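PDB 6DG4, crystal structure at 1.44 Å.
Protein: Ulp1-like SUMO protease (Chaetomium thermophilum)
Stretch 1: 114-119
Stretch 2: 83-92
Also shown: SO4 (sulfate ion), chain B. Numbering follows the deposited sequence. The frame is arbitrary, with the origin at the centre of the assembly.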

# COMPACT_ATOMS: atom_id res chain seq x y z
N ARG A 114 -3.23 4.24 16.40
CA ARG A 114 -2.27 3.17 16.14
C ARG A 114 -1.47 3.43 14.87
O ARG A 114 -0.32 2.99 14.76
CB ARG A 114 -2.99 1.82 16.07
CG ARG A 114 -3.05 1.09 17.41
CD ARG A 114 -4.09 -0.02 17.42
NE ARG A 114 -3.96 -0.90 18.58
CZ ARG A 114 -4.23 -0.54 19.84
NH1 ARG A 114 -4.63 0.69 20.11
NH2 ARG A 114 -4.08 -1.41 20.82
N ALA A 115 -2.07 4.13 13.91
CA ALA A 115 -1.38 4.56 12.70
C ALA A 115 -0.63 5.88 12.87
O ALA A 115 -0.04 6.37 11.91
CB ALA A 115 -2.38 4.69 11.55
N ASN A 116 -0.65 6.45 14.08
CA ASN A 116 0.03 7.71 14.36
C ASN A 116 -0.50 8.85 13.50
O ASN A 116 0.25 9.72 13.05
CB ASN A 116 1.54 7.55 14.28
CG ASN A 116 2.07 6.68 15.38
OD1 ASN A 116 1.86 6.96 16.56
ND2 ASN A 116 2.72 5.59 15.01
N VAL A 117 -1.81 8.85 13.30
CA VAL A 117 -2.52 9.90 12.58
C VAL A 117 -3.28 10.70 13.64
O VAL A 117 -4.37 10.30 14.07
CB VAL A 117 -3.45 9.33 11.51
CG1 VAL A 117 -4.22 10.44 10.83
CG2 VAL A 117 -2.66 8.52 10.50
N ARG A 118 -2.71 11.83 14.05
CA ARG A 118 -3.30 12.69 15.06
C ARG A 118 -3.38 14.11 14.52
O ARG A 118 -2.68 14.48 13.57
CB ARG A 118 -2.47 12.67 16.34
CG ARG A 118 -2.48 11.32 17.05
CD ARG A 118 -1.53 11.32 18.23
NE ARG A 118 -1.62 10.10 19.02
CZ ARG A 118 -0.94 8.98 18.77
NH1 ARG A 118 -0.11 8.90 17.74
NH2 ARG A 118 -1.10 7.93 19.57
N LYS A 119 -4.25 14.91 15.12
CA LYS A 119 -4.40 16.30 14.69
C LYS A 119 -3.06 17.02 14.67
O LYS A 119 -2.75 17.74 13.72
CB LYS A 119 -5.39 17.02 15.60
CG LYS A 119 -5.67 18.48 15.21
CD LYS A 119 -6.70 19.10 16.15
CE LYS A 119 -6.97 20.54 15.79
NZ LYS A 119 -7.96 21.15 16.72
S SO4 B . -5.92 3.37 22.89
O1 SO4 B . -5.38 4.12 21.76
O2 SO4 B . -5.52 1.97 22.79
O3 SO4 B . -7.38 3.46 22.87
O4 SO4 B . -5.41 3.94 24.13
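Stretch 2 83-92: PNQEPKCTAF

How does the backbone of stretch 2 run past stretch 1? It begins with a type I beta turn from Pro 83 to Glu 86, closed by a hydrogen bond of 3.0 Å from Glu 86 N to Pro 83 O, passes through Pro 87 and Lys 88, and straightens into a short strand at residues 89-91. Stretch 1 leaves a helix: Asn 116 has positive phi (60°) and closes a Schellman motif, after which Val 117 and Arg 118 are extended. The turn lies by Asn 116, whose CA is 5.4 Å from Gln 85 CA, while the strand passes Ala 115, whose CA is 6.3 Å from Thr 90 CA. The order is thus reversed, the earlier Gln 85 facing the later Asn 116 and the later Thr 90 facing the earlier Ala 115. Together the two segments bury 365 Å², most of it around Asn 116, Ala 115 and Gln 85.

What does Asn 116 rest against? Its CA-to-CB bond points toward stretch 2, and its CB packs 3.6 Å from Pro 87 CD. In the m rotamer its amide reaches the turn, bringing OD1 to 3.5 Å from Gln 85 CA. Asn 116 ND2 comes within 3.2 Å of Asn 84 O, but the angle is too poor for a hydrogen bond. At the other end of the amide, Arg 118 NH1 donates to Asn 116 OD1 at 3.0 Å. Asn 116 ND2 donates weakly to a water, 3.4 Å away, which in turn donates to Thr 90 OG1 at 3.3 Å.

How is Ala 115 fixed to the strand? The direct hydrogen bond between the stretches runs from Thr 90 OG1 to Ala 115 O at 2.7 Å, so the threonine side chain satisfies a carbonyl at the end of the helix. The small methyl group of Ala 115 also points toward stretch 2 and sits over one face of the Phe 92 ring, its CB 3.8 Å from the centroid and 3.6 Å from Phe 92 CZ. Val 117 extends this apolar patch, with its CG2 3.7 Å from Thr 90 CG2 and 3.9 Å from Phe 92 CZ.

What joins Gln 85 to Arg 118? Gln 85 is exposed, and its CG lies 3.7 Å from Asn 116 OD1. The side chain of Arg 118 comes nearer as it extends, leaving its NH2 4.1 Å from Gln 85 NE2, a contact without a hydrogen bond. A water links the two residues elsewhere, donating to Gln 85 O at 2.8 Å and accepting from Arg 118 NH1 at 2.9 Å. Arg 118 NH1 therefore serves both the asparagine amide and the water, tying the turn to the segment that follows the helix.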

# COMPACT_ATOMS: atom_id res chain seq x y z
N PRO A 83 10.41 10.32 13.40
CA PRO A 83 10.09 9.76 14.72
C PRO A 83 8.97 8.74 14.62
O PRO A 83 8.10 8.82 13.75
CB PRO A 83 9.66 10.99 15.53
CG PRO A 83 10.18 12.17 14.79
CD PRO A 83 10.19 11.78 13.35
N ASN A 84 8.98 7.79 15.55
CA ASN A 84 8.02 6.69 15.49
C ASN A 84 6.58 7.19 15.48
O ASN A 84 5.74 6.66 14.75
CB ASN A 84 8.25 5.74 16.67
CG ASN A 84 9.54 4.96 16.54
OD1 ASN A 84 10.48 5.17 17.31
ND2 ASN A 84 9.59 4.05 15.57
N GLN A 85 6.29 8.21 16.27
CA GLN A 85 4.93 8.73 16.36
C GLN A 85 4.68 9.91 15.44
O GLN A 85 3.59 10.49 15.47
CB GLN A 85 4.59 9.08 17.81
CG GLN A 85 4.67 7.87 18.72
CD GLN A 85 3.89 8.03 20.01
OE1 GLN A 85 4.18 8.91 20.82
NE2 GLN A 85 2.88 7.19 20.19
N GLU A 86 5.65 10.26 14.59
CA GLU A 86 5.50 11.33 13.60
C GLU A 86 5.94 10.79 12.24
O GLU A 86 6.94 11.25 11.67
CB GLU A 86 6.28 12.58 14.01
CG GLU A 86 5.77 13.17 15.32
CD GLU A 86 6.53 14.40 15.79
OE1 GLU A 86 7.32 14.97 15.00
OE2 GLU A 86 6.33 14.80 16.94
N PRO A 87 5.22 9.82 11.71
CA PRO A 87 5.62 9.23 10.43
C PRO A 87 5.49 10.21 9.28
O PRO A 87 4.65 11.11 9.27
CB PRO A 87 4.63 8.07 10.25
CG PRO A 87 3.44 8.49 11.02
CD PRO A 87 4.00 9.18 12.23
N LYS A 88 6.32 9.98 8.26
CA LYS A 88 6.13 10.63 6.97
C LYS A 88 5.25 9.81 6.04
O LYS A 88 4.57 10.38 5.17
CB LYS A 88 7.47 10.92 6.31
CG LYS A 88 8.19 12.12 6.95
CD LYS A 88 7.43 13.42 6.71
CE LYS A 88 8.12 14.62 7.31
NZ LYS A 88 7.36 15.87 7.02
N CYS A 89 5.21 8.49 6.21
CA CYS A 89 4.30 7.62 5.48
C CYS A 89 3.69 6.66 6.49
O CYS A 89 4.41 6.07 7.29
CB CYS A 89 5.04 6.83 4.40
SG CYS A 89 3.95 5.84 3.32
N THR A 90 2.37 6.54 6.47
CA THR A 90 1.73 5.61 7.38
C THR A 90 0.66 4.82 6.64
O THR A 90 0.16 5.23 5.59
CB THR A 90 1.18 6.32 8.62
OG1 THR A 90 0.75 5.32 9.56
CG2 THR A 90 0.03 7.24 8.28
N ALA A 91 0.33 3.66 7.19
CA ALA A 91 -0.56 2.73 6.54
C ALA A 91 -1.55 2.18 7.55
O ALA A 91 -1.26 2.10 8.75
CB ALA A 91 0.22 1.55 5.94
N PHE A 92 -2.70 1.79 7.04
CA PHE A 92 -3.76 1.19 7.84
C PHE A 92 -3.92 -0.28 7.50
O PHE A 92 -3.52 -0.75 6.43
CB PHE A 92 -5.07 1.94 7.61
CG PHE A 92 -5.12 3.27 8.29
CD1 PHE A 92 -4.58 4.38 7.69
CD2 PHE A 92 -5.68 3.39 9.55
CE1 PHE A 92 -4.62 5.61 8.32
CE2 PHE A 92 -5.72 4.62 10.18
CZ PHE A 92 -5.18 5.72 9.56
O HOH W 1 0.95 11.11 16.21
O HOH W 2 3.15 4.79 11.71